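Local coordinates for protein enoyl-CoA hydratase (Mycobacterium smegmatis, PDB 3PE8) that probably catalyses the reversible hydration of enoyl-CoA thioesters as a member of the crotonase-like family, and binds a zinc ion, at residues 161-165 with 166-170; 176-180 with 181-185; 188-191 with 192-196. All blocks are in the same frame, centred on the assembly; numbering follows the deposited sequence.

Contact 1. Residues 161-165 with 166-170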
ATOM      1  N   ASP A 161      26.597 -17.316   4.193  1.00 13.58           N
ATOM      2  CA  ASP A 161      26.707 -18.769   4.317  1.00 15.45           C
ATOM      3  C   ASP A 161      25.695 -19.471   3.393  1.00 13.04           C
ATOM      4  O   ASP A 161      24.604 -18.956   3.075  1.00 11.95           O
ATOM      5  CB  ASP A 161      26.367 -19.249   5.748  1.00 16.66           C
ATOM      6  CG  ASP A 161      27.354 -18.822   6.831  1.00 22.93           C
ATOM      7  OD1 ASP A 161      28.543 -18.530   6.574  1.00 26.08           O
ATOM      8  OD2 ASP A 161      26.875 -18.854   8.003  1.00 28.15           O
ATOM      9  N   TYR A 162      26.021 -20.706   3.039  1.00 13.97           N
ATOM     10  CA  TYR A 162      25.121 -21.505   2.248  1.00 12.96           C
ATOM     11  C   TYR A 162      23.931 -22.013   3.052  1.00 12.96           C
ATOM     12  O   TYR A 162      24.059 -22.420   4.244  1.00 14.14           O
ATOM     13  CB  TYR A 162      25.825 -22.725   1.679  1.00 13.27           C
ATOM     14  CG  TYR A 162      26.716 -22.492   0.501  1.00 14.69           C
ATOM     15  CD1 TYR A 162      26.197 -22.034  -0.696  1.00 17.86           C
ATOM     16  CD2 TYR A 162      28.064 -22.818   0.569  1.00 20.21           C
ATOM     17  CE1 TYR A 162      27.001 -21.838  -1.806  1.00 21.42           C
ATOM     18  CE2 TYR A 162      28.893 -22.633  -0.571  1.00 25.37           C
ATOM     19  CZ  TYR A 162      28.324 -22.151  -1.738  1.00 23.60           C
ATOM     20  OH  TYR A 162      29.119 -21.968  -2.859  1.00 31.86           O
ATOM     21  N   LEU A 163      22.788 -22.024   2.392  1.00 10.88           N
ATOM     22  CA  LEU A 163      21.565 -22.690   2.831  1.00 10.33           C
ATOM     23  C   LEU A 163      21.476 -24.008   2.059  1.00 10.46           C
ATOM     24  O   LEU A 163      21.486 -24.005   0.823  1.00 10.44           O
ATOM     25  CB  LEU A 163      20.351 -21.831   2.533  1.00 11.04           C
ATOM     26  CG  LEU A 163      19.014 -22.348   3.031  1.00 12.30           C
ATOM     27  CD1 LEU A 163      18.895 -22.250   4.557  1.00 19.01           C
ATOM     28  CD2 LEU A 163      17.846 -21.656   2.294  1.00 15.65           C
ATOM     29  N   SER A 164      21.365 -25.116   2.776  1.00 11.02           N
ATOM     30  CA  SER A 164      21.241 -26.421   2.173  1.00 10.51           C
ATOM     31  C   SER A 164      19.915 -26.638   1.506  1.00 10.41           C
ATOM     32  O   SER A 164      18.931 -25.936   1.774  1.00 10.38           O
ATOM     33  CB  SER A 164      21.439 -27.501   3.249  1.00 11.42           C
ATOM     34  OG  SER A 164      20.313 -27.584   4.141  1.00 13.28           O
ATOM     35  N   ALA A 165      19.861 -27.659   0.660  1.00 10.88           N
ATOM     36  CA  ALA A 165      18.601 -28.015  -0.001  1.00 10.89           C
ATOM     37  C   ALA A 165      17.521 -28.396   1.010  1.00 11.47           C
ATOM     38  O   ALA A 165      16.363 -27.980   0.836  1.00 10.44           O
ATOM     39  CB  ALA A 165      18.807 -29.157  -1.035  1.00 11.62           C
ATOM     40  N   GLN A 166      17.881 -29.170   2.036  1.00 12.34           N
ATOM     41  CA  GLN A 166      16.888 -29.584   3.026  1.00 13.26           C
ATOM     42  C   GLN A 166      16.375 -28.397   3.812  1.00 12.21           C
ATOM     43  O   GLN A 166      15.176 -28.321   4.116  1.00 11.60           O
ATOM     44  CB  GLN A 166      17.430 -30.683   3.934  1.00 15.02           C
ATOM     45  CG  GLN A 166      17.459 -32.017   3.189  1.00 18.61           C
ATOM     46  CD  GLN A 166      16.035 -32.584   2.784  1.00 24.63           C
ATOM     47  OE1 GLN A 166      15.013 -32.400   3.490  1.00 29.25           O
ATOM     48  NE2 GLN A 166      15.988 -33.299   1.660  1.00 27.26           N
ATOM     49  N   ASP A 167      17.269 -27.482   4.158  1.00 11.41           N
ATOM     50  CA  ASP A 167      16.835 -26.280   4.881  1.00 12.03           C
ATOM     51  C   ASP A 167      16.005 -25.378   3.987  1.00 11.16           C
ATOM     52  O   ASP A 167      15.033 -24.750   4.477  1.00 12.03           O
ATOM     53  CB  ASP A 167      18.027 -25.539   5.527  1.00 12.27           C
ATOM     54  CG  ASP A 167      18.586 -26.269   6.789  1.00 15.70           C
ATOM     55  OD1 ASP A 167      17.970 -27.267   7.264  1.00 21.37           O
ATOM     56  OD2 ASP A 167      19.655 -25.842   7.301  1.00 20.53           O
ATOM     57  N   ALA A 168      16.309 -25.337   2.684  1.00  9.77           N
ATOM     58  CA  ALA A 168      15.514 -24.581   1.710  1.00  9.84           C
ATOM     59  C   ALA A 168      14.091 -25.140   1.626  1.00  9.52           C
ATOM     60  O   ALA A 168      13.115 -24.378   1.578  1.00  9.86           O
ATOM     61  CB  ALA A 168      16.181 -24.588   0.292  1.00 10.59           C
ATOM     62  N   LEU A 169      13.979 -26.473   1.682  1.00 10.37           N
ATOM     63  CA  LEU A 169      12.654 -27.133   1.686  1.00 10.48           C
ATOM     64  C   LEU A 169      11.883 -26.773   2.980  1.00 11.03           C
ATOM     65  O   LEU A 169      10.688 -26.364   2.906  1.00 12.24           O
ATOM     66  CB  LEU A 169      12.814 -28.646   1.527  1.00 10.71           C
ATOM     67  CG  LEU A 169      11.510 -29.446   1.488  1.00 11.90           C
ATOM     68  CD1 LEU A 169      10.631 -29.118   0.271  1.00 12.98           C
ATOM     69  CD2 LEU A 169      11.896 -30.952   1.539  1.00 15.02           C
ATOM     70  N   ARG A 170      12.544 -26.872   4.129  1.00 12.18           N
ATOM     71  CA  ARG A 170      11.924 -26.550   5.441  1.00 13.32           C
ATOM     72  C   ARG A 170      11.412 -25.117   5.431  1.00 13.84           C
ATOM     73  O   ARG A 170      10.305 -24.822   5.908  1.00 14.69           O
ATOM     74  CB  ARG A 170      12.937 -26.739   6.553  1.00 14.37           C
ATOM     75  CG  ARG A 170      12.391 -26.390   7.938  1.00 18.50           C
ATOM     76  CD  ARG A 170      13.380 -26.707   9.028  1.00 25.25           C
ATOM     77  NE  ARG A 170      14.533 -25.816   8.983  1.00 29.51           N
ATOM     78  CZ  ARG A 170      15.743 -26.096   9.486  1.00 31.70           C
ATOM     79  NH1 ARG A 170      16.010 -27.261  10.080  1.00 35.08           N
ATOM     80  NH2 ARG A 170      16.713 -25.199   9.370  1.00 33.15           N
TER
HETATM   81  O   HOH W   1      21.618 -24.835   5.738  1.00 13.20           O
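Ser164 caps the N-terminus of helix 165-171, and its hydroxyl accepts a hydrogen bond from the backbone of Asp167. Ser164 OG lies 3.0 Å from Asp167 N, with an N-H...O angle of 159°. The hydroxyl reaches this position because chi1 of Ser164 is 72°, which sets OG between its own backbone N and carbonyl carbon. The main chain adds two helical hydrogen bonds. Ala168 N donates to Ser164 O at 2.8 Å, and Leu169 N donates to Ala165 O at 2.9 Å. The first turn is therefore gripped through both the side chain and the carbonyl of Ser164.

A water completes the cap from the Asp167 side. It accepts from Ser164 N at 3.0 Å and donates to Asp167 OD2 at 2.7 Å. The carboxylate thus meets the backbone N of the cap residue indirectly, through this one water. Its other oxygen, OD1, forms a salt bridge with Arg170 NH2. OD1 stands 3.0 Å above one face of the guanidinium, so charge rather than a directed N-H holds this pair. Both the arginine and the nearby helix start would be expected to favour the charged form of Asp167.

On the apolar side, Leu163 turns its two methyls to different residues. CD1 touches Asp167 CB at 3.5 Å, while CD2 lies against CA and CB of Ala168. These are the two positions of a hydrophobic staple. Leu163 also packs on Leu152 and Met156 of helix 150-159, so it links two helices. Its backbone is hydrogen-bonded to Phe125 in the neighbouring strand. Hydroxyl capping of a first-turn N-H marks a serine N-cap. With Asp167 returning to Ser164 N through a water, it is a water-mediated variant of the capping box.

Contact 2. Residues 176-180 with 181-185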
ATOM      1  N   GLU A 176      10.266 -29.133  -3.331  1.00 11.35           N
ATOM      2  CA  GLU A 176      10.626 -30.539  -3.409  1.00 11.75           C
ATOM      3  C   GLU A 176      12.143 -30.652  -3.513  1.00 11.06           C
ATOM      4  O   GLU A 176      12.777 -29.823  -4.168  1.00 10.20           O
ATOM      5  CB  GLU A 176       9.940 -31.154  -4.640  1.00 12.45           C
ATOM      6  CG  GLU A 176      10.066 -32.628  -4.783  1.00 15.11           C
ATOM      7  CD  GLU A 176       9.296 -33.203  -5.979  1.00 17.68           C
ATOM      8  OE1 GLU A 176       8.760 -32.449  -6.842  1.00 16.14           O
ATOM      9  OE2 GLU A 176       9.280 -34.462  -6.087  1.00 19.26           O
ATOM     10  N   VAL A 177      12.692 -31.668  -2.848  1.00 11.30           N
ATOM     11  CA  VAL A 177      14.106 -32.022  -2.930  1.00 10.53           C
ATOM     12  C   VAL A 177      14.166 -33.481  -3.358  1.00 11.14           C
ATOM     13  O   VAL A 177      13.504 -34.343  -2.754  1.00 11.56           O
ATOM     14  CB  VAL A 177      14.860 -31.854  -1.604  1.00  9.81           C
ATOM     15  CG1 VAL A 177      16.288 -32.364  -1.757  1.00 10.33           C
ATOM     16  CG2 VAL A 177      14.846 -30.378  -1.218  1.00 12.38           C
ATOM     17  N   VAL A 178      14.973 -33.737  -4.396  1.00 10.79           N
ATOM     18  CA  VAL A 178      15.124 -35.081  -4.975  1.00 11.58           C
ATOM     19  C   VAL A 178      16.594 -35.428  -5.163  1.00 11.35           C
ATOM     20  O   VAL A 178      17.460 -34.549  -5.159  1.00 11.94           O
ATOM     21  CB  VAL A 178      14.409 -35.215  -6.335  1.00 12.76           C
ATOM     22  CG1 VAL A 178      12.892 -34.968  -6.179  1.00 15.36           C
ATOM     23  CG2 VAL A 178      14.999 -34.255  -7.364  1.00 13.26           C
ATOM     24  N   ALA A 179      16.876 -36.724  -5.323  1.00 11.94           N
ATOM     25  CA  ALA A 179      18.213 -37.164  -5.632  1.00 12.95           C
ATOM     26  C   ALA A 179      18.704 -36.440  -6.878  1.00 12.62           C
ATOM     27  O   ALA A 179      17.948 -36.167  -7.814  1.00 12.85           O
ATOM     28  CB  ALA A 179      18.240 -38.725  -5.869  1.00 14.51           C
ATOM     29  N   HIS A 180      19.997 -36.187  -6.941  1.00 12.97           N
ATOM     30  CA  HIS A 180      20.518 -35.410  -8.048  1.00 12.98           C
ATOM     31  C   HIS A 180      20.139 -35.992  -9.410  1.00 13.26           C
ATOM     32  O   HIS A 180      19.745 -35.252 -10.337  1.00 13.32           O
ATOM     33  CB  HIS A 180      22.050 -35.322  -7.951  1.00 14.12           C
ATOM     34  CG  HIS A 180      22.645 -34.402  -8.962  1.00 14.28           C
ATOM     35  ND1 HIS A 180      22.561 -33.029  -8.841  1.00 17.11           N
ATOM     36  CD2 HIS A 180      23.275 -34.645 -10.137  1.00 15.52           C
ATOM     37  CE1 HIS A 180      23.134 -32.470  -9.893  1.00 15.71           C
ATOM     38  NE2 HIS A 180      23.587 -33.425 -10.691  1.00 16.77           N
ATOM     39  N   ASP A 181      20.239 -37.308  -9.560  1.00 14.50           N
ATOM     40  CA  ASP A 181      20.008 -37.864 -10.893  0.50 15.65           C
ATOM     41  C   ASP A 181      18.514 -37.930 -11.262  1.00 15.34           C
ATOM     42  O   ASP A 181      18.172 -38.268 -12.393  1.00 17.19           O
ATOM     43  CB  ASP A 181      20.726 -39.204 -11.062  0.50 16.60           C
ATOM     44  CG  ASP A 181      22.258 -39.071 -11.028  0.50 18.15           C
ATOM     45  OD1 ASP A 181      22.835 -37.980 -11.274  0.50 20.66           O
ATOM     46  OD2 ASP A 181      22.888 -40.103 -10.756  0.50 23.87           O
ATOM     47  N   ASP A 182      17.633 -37.539 -10.330  1.00 14.49           N
ATOM     48  CA  ASP A 182      16.205 -37.447 -10.555  1.00 14.89           C
ATOM     49  C   ASP A 182      15.693 -36.015 -10.742  1.00 13.78           C
ATOM     50  O   ASP A 182      14.508 -35.800 -10.867  1.00 13.25           O
ATOM     51  CB  ASP A 182      15.495 -38.052  -9.351  1.00 15.37           C
ATOM     52  CG  ASP A 182      15.747 -39.537  -9.213  1.00 21.37           C
ATOM     53  OD1 ASP A 182      16.013 -40.217 -10.256  1.00 23.21           O
ATOM     54  OD2 ASP A 182      15.666 -40.034  -8.043  1.00 26.22           O
ATOM     55  N   LEU A 183      16.593 -35.031 -10.730  1.00 12.74           N
ATOM     56  CA  LEU A 183      16.174 -33.629 -10.731  1.00 12.08           C
ATOM     57  C   LEU A 183      15.328 -33.283 -11.959  1.00 10.67           C
ATOM     58  O   LEU A 183      14.206 -32.783 -11.822  1.00 10.93           O
ATOM     59  CB  LEU A 183      17.400 -32.700 -10.703  1.00 12.35           C
ATOM     60  CG  LEU A 183      17.034 -31.218 -10.839  1.00 12.30           C
ATOM     61  CD1 LEU A 183      16.134 -30.810  -9.716  1.00 12.99           C
ATOM     62  CD2 LEU A 183      18.328 -30.343 -10.886  1.00 14.54           C
ATOM     63  N   LEU A 184      15.852 -33.504 -13.155  1.00 11.25           N
ATOM     64  CA  LEU A 184      15.072 -33.159 -14.352  1.00 11.37           C
ATOM     65  C   LEU A 184      13.884 -34.112 -14.561  1.00 12.06           C
ATOM     66  O   LEU A 184      12.849 -33.668 -15.023  1.00 11.20           O
ATOM     67  CB  LEU A 184      15.936 -33.032 -15.598  1.00 12.67           C
ATOM     68  CG  LEU A 184      16.628 -31.649 -15.802  1.00 15.39           C
ATOM     69  CD1 LEU A 184      15.625 -30.533 -16.247  1.00 16.39           C
ATOM     70  CD2 LEU A 184      17.377 -31.170 -14.625  1.00 19.38           C
ATOM     71  N   THR A 185      13.999 -35.376 -14.156  1.00 12.76           N
ATOM     72  CA  THR A 185      12.831 -36.256 -14.061  1.00 12.95           C
ATOM     73  C   THR A 185      11.705 -35.599 -13.252  1.00 12.73           C
ATOM     74  O   THR A 185      10.531 -35.551 -13.674  1.00 13.30           O
ATOM     75  CB  THR A 185      13.236 -37.601 -13.419  1.00 13.58           C
ATOM     76  OG1 THR A 185      14.261 -38.180 -14.198  1.00 16.20           O
ATOM     77  CG2 THR A 185      12.016 -38.574 -13.358  1.00 14.57           C
TER
HETATM   78  O   HOH W   2      14.845 -38.796  -5.586  1.00 17.60           O
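Val178 packs against the backbone of Leu183 across the turn that leads from strand 177-178 into helix 183-195. CB of Val178 points toward the helix start, and its CG2 methyl rests on Leu183 CA at 3.6 Å. Chi1 of -61° sets CG1 opposite the carbonyl carbon, which leaves CG2 between the backbone N and that carbon, on the side of the helix. The leucine end is more distant, with CD1 4.3 Å from the same methyl.

Ala179 meets Asp182 differently. Its CB lies 3.6 Å from OD2 of the carboxylate. The same oxygen accepts from a water that in turn accepts from Ala179 N, each at 2.9 Å. In the main chain, Asp182 N donates to Ala179 O at 2.9 Å, and Leu183 N donates to His180 O at 3.2 Å. Both bonds span three residues, and both donors stand above the carbonyl planes rather than on a lone pair.

The His180 ring is directed to other parts of the chain. NE2 is hydrogen-bonded to Asp63 OD2 and ND1 to Ser120 OG, which together fix the rotation of the ring.

The turn stands at the edge of the main sheet. Val178 makes backbone hydrogen bonds to Ala119 of strand 116-120 and to Glu121 just after it. Val177 packs on helix 165-171, and Leu184 lies on strand 56-61.

Contact 3. Residues 188-191 with 192-196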
ATOM      1  N   ARG A 188      10.218 -32.503 -14.963  1.00 10.99           N
ATOM      2  CA  ARG A 188       9.340 -32.929 -16.072  1.00 11.79           C
ATOM      3  C   ARG A 188       7.991 -33.439 -15.584  1.00 12.19           C
ATOM      4  O   ARG A 188       6.988 -33.235 -16.256  1.00 12.07           O
ATOM      5  CB  ARG A 188      10.028 -33.964 -16.964  1.00 11.49           C
ATOM      6  CG  ARG A 188      11.089 -33.360 -17.902  1.00 13.49           C
ATOM      7  CD  ARG A 188      11.624 -34.391 -18.869  1.00 13.83           C
ATOM      8  NE  ARG A 188      12.587 -35.325 -18.297  1.00 14.55           N
ATOM      9  CZ  ARG A 188      13.916 -35.154 -18.274  1.00 15.67           C
ATOM     10  NH1 ARG A 188      14.491 -34.035 -18.746  1.00 15.84           N
ATOM     11  NH2 ARG A 188      14.678 -36.096 -17.752  1.00 15.85           N
ATOM     12  N   ARG A 189       7.953 -34.085 -14.409  1.00 12.72           N
ATOM     13  CA  ARG A 189       6.694 -34.537 -13.826  1.00 13.24           C
ATOM     14  C   ARG A 189       5.794 -33.368 -13.504  1.00 11.99           C
ATOM     15  O   ARG A 189       4.589 -33.418 -13.819  1.00 12.76           O
ATOM     16  CB  ARG A 189       6.911 -35.379 -12.547  1.00 14.75           C
ATOM     17  CG  ARG A 189       7.524 -36.699 -12.737  1.00 18.74           C
ATOM     18  CD  ARG A 189       7.376 -37.557 -11.468  1.00 23.79           C
ATOM     19  NE  ARG A 189       7.875 -36.879 -10.249  1.00 24.33           N
ATOM     20  CZ  ARG A 189       9.040 -37.163  -9.648  1.00 28.09           C
ATOM     21  NH1 ARG A 189       9.881 -38.098 -10.155  1.00 27.91           N
ATOM     22  NH2 ARG A 189       9.400 -36.488  -8.557  1.00 28.52           N
ATOM     23  N   VAL A 190       6.343 -32.323 -12.873  1.00 11.60           N
ATOM     24  CA  VAL A 190       5.562 -31.143 -12.547  1.00 11.42           C
ATOM     25  C   VAL A 190       5.111 -30.441 -13.809  1.00 10.35           C
ATOM     26  O   VAL A 190       3.951 -30.118 -13.961  1.00 11.85           O
ATOM     27  CB  VAL A 190       6.326 -30.199 -11.591  1.00 11.65           C
ATOM     28  CG1 VAL A 190       5.579 -28.903 -11.396  1.00 13.27           C
ATOM     29  CG2 VAL A 190       6.588 -30.933 -10.262  1.00 13.45           C
ATOM     30  N   ALA A 191       6.024 -30.303 -14.781  1.00 10.83           N
ATOM     31  CA  ALA A 191       5.664 -29.699 -16.044  1.00 10.15           C
ATOM     32  C   ALA A 191       4.541 -30.464 -16.748  1.00 10.91           C
ATOM     33  O   ALA A 191       3.631 -29.839 -17.296  1.00 11.28           O
ATOM     34  CB  ALA A 191       6.915 -29.547 -16.931  1.00  9.68           C
ATOM     35  N   ALA A 192       4.609 -31.798 -16.737  1.00 11.30           N
ATOM     36  CA  ALA A 192       3.612 -32.606 -17.404  1.00 11.57           C
ATOM     37  C   ALA A 192       2.220 -32.450 -16.763  1.00 12.37           C
ATOM     38  O   ALA A 192       1.203 -32.380 -17.471  1.00 11.87           O
ATOM     39  CB  ALA A 192       4.023 -34.080 -17.426  1.00 12.66           C
ATOM     40  N   SER A 193       2.190 -32.335 -15.444  1.00 12.51           N
ATOM     41  CA  SER A 193       0.931 -32.048 -14.754  1.00 13.41           C
ATOM     42  C   SER A 193       0.312 -30.730 -15.189  1.00 13.23           C
ATOM     43  O   SER A 193      -0.881 -30.661 -15.440  1.00 14.07           O
ATOM     44  CB  SER A 193       1.094 -32.072 -13.236  1.00 14.38           C
ATOM     45  OG  SER A 193       1.538 -33.328 -12.815  1.00 16.68           O
ATOM     46  N   ILE A 194       1.144 -29.722 -15.379  1.00 11.76           N
ATOM     47  CA  ILE A 194       0.670 -28.436 -15.841  1.00 11.15           C
ATOM     48  C   ILE A 194       0.152 -28.519 -17.277  1.00 12.08           C
ATOM     49  O   ILE A 194      -0.905 -28.005 -17.590  1.00 13.33           O
ATOM     50  CB  ILE A 194       1.773 -27.361 -15.726  1.00 11.09           C
ATOM     51  CG1 ILE A 194       2.246 -27.212 -14.275  1.00 11.39           C
ATOM     52  CG2 ILE A 194       1.246 -25.998 -16.267  1.00 10.48           C
ATOM     53  CD1 ILE A 194       3.329 -26.130 -14.084  1.00 10.39           C
ATOM     54  N   VAL A 195       0.922 -29.183 -18.132  1.00 12.44           N
ATOM     55  CA  VAL A 195       0.604 -29.376 -19.564  1.00 12.68           C
ATOM     56  C   VAL A 195      -0.764 -30.069 -19.714  1.00 13.87           C
ATOM     57  O   VAL A 195      -1.518 -29.784 -20.642  1.00 14.34           O
ATOM     58  CB  VAL A 195       1.746 -30.112 -20.287  1.00 12.58           C
ATOM     59  CG1 VAL A 195       1.328 -30.618 -21.704  1.00 13.12           C
ATOM     60  CG2 VAL A 195       2.962 -29.189 -20.407  1.00 12.99           C
ATOM     61  N   GLY A 196      -1.087 -30.973 -18.801  1.00 14.42           N
ATOM     62  CA  GLY A 196      -2.405 -31.648 -18.806  1.00 15.17           C
ATOM     63  C   GLY A 196      -3.625 -30.809 -18.452  1.00 15.68           C
ATOM     64  O   GLY A 196      -4.780 -31.254 -18.628  1.00 16.79           O
TER
HETATM   65  O   HOH W   3       3.091 -35.681 -13.855  1.00 13.22           O
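Ala192 opens the second half of this helical segment by donating from its N to Arg188 O at 2.8 Å. Its CB also comes close to that carbonyl oxygen, at 3.3 Å.

Ser193 follows, and its N donates to Arg189 O at 3.1 Å. The hydroxyl is near the same oxygen. Chi1 of -60° keeps OG beside its own backbone N, on the side of Arg189 O. A water joins the two groups. It donates to Arg189 O at 2.7 Å and lies 3.0 Å from Ser193 OG. The carbonyl of Arg189 is thus gripped by both an amide and a water. The arginine side chain leads elsewhere, to Glu176. Ser193 also packs on Thr159 of the third subunit.

Ile194 turns to the buried side. Its N donates to Val190 O in the carbonyl plane, and its CG1 lies 3.4 Å from that oxygen. The side-chain ends approach more loosely, with CD1 4.5 Å from Val190 CG1. Ile194 packs on Val56 of the same chain and on Leu158 of the third subunit, so it reaches both the core sheet and the subunit interface.

Val195 closes the walk. Its N donates to Ala191 O at 2.9 Å, again in the carbonyl plane, and its CG2 methyl touches the same oxygen. Val195 and Ala191 both lie on Val19 and Val56. Gly196 N then bonds back to Ala192 O.

The chemistry implies an amphipathic helix. Val190, Ala191, Ile194 and Val195 face the sheet or the loops at its end, and Val190 and Ile194 also pack on another subunit. Arg188, Arg189 and Ala192 are exposed. Ser193 and its water lie at the border with that subunit.

Overall arrangement
The three contacts follow one another along the chain within the crotonase-like fold. Contact 1 and contact 2 have centres about 15 Å apart and touch directly: Leu169 and Ala165 of helix 165-171 pack on Val177. Contact 2 and contact 3, also about 15 Å apart between centres, share helix 183-195. A salt bridge joins them, with Glu176 OE2 3.2 Å from Arg189 NH2. Within one chain contacts 1 and 3 do not touch, and their nearest atoms are about 11 Å apart. Across a subunit interface, Asp161 packs on Ser193 of another copy. Other subunits reach parts of all three contacts. All lie away from the zinc ion bound by Glu109 and His129.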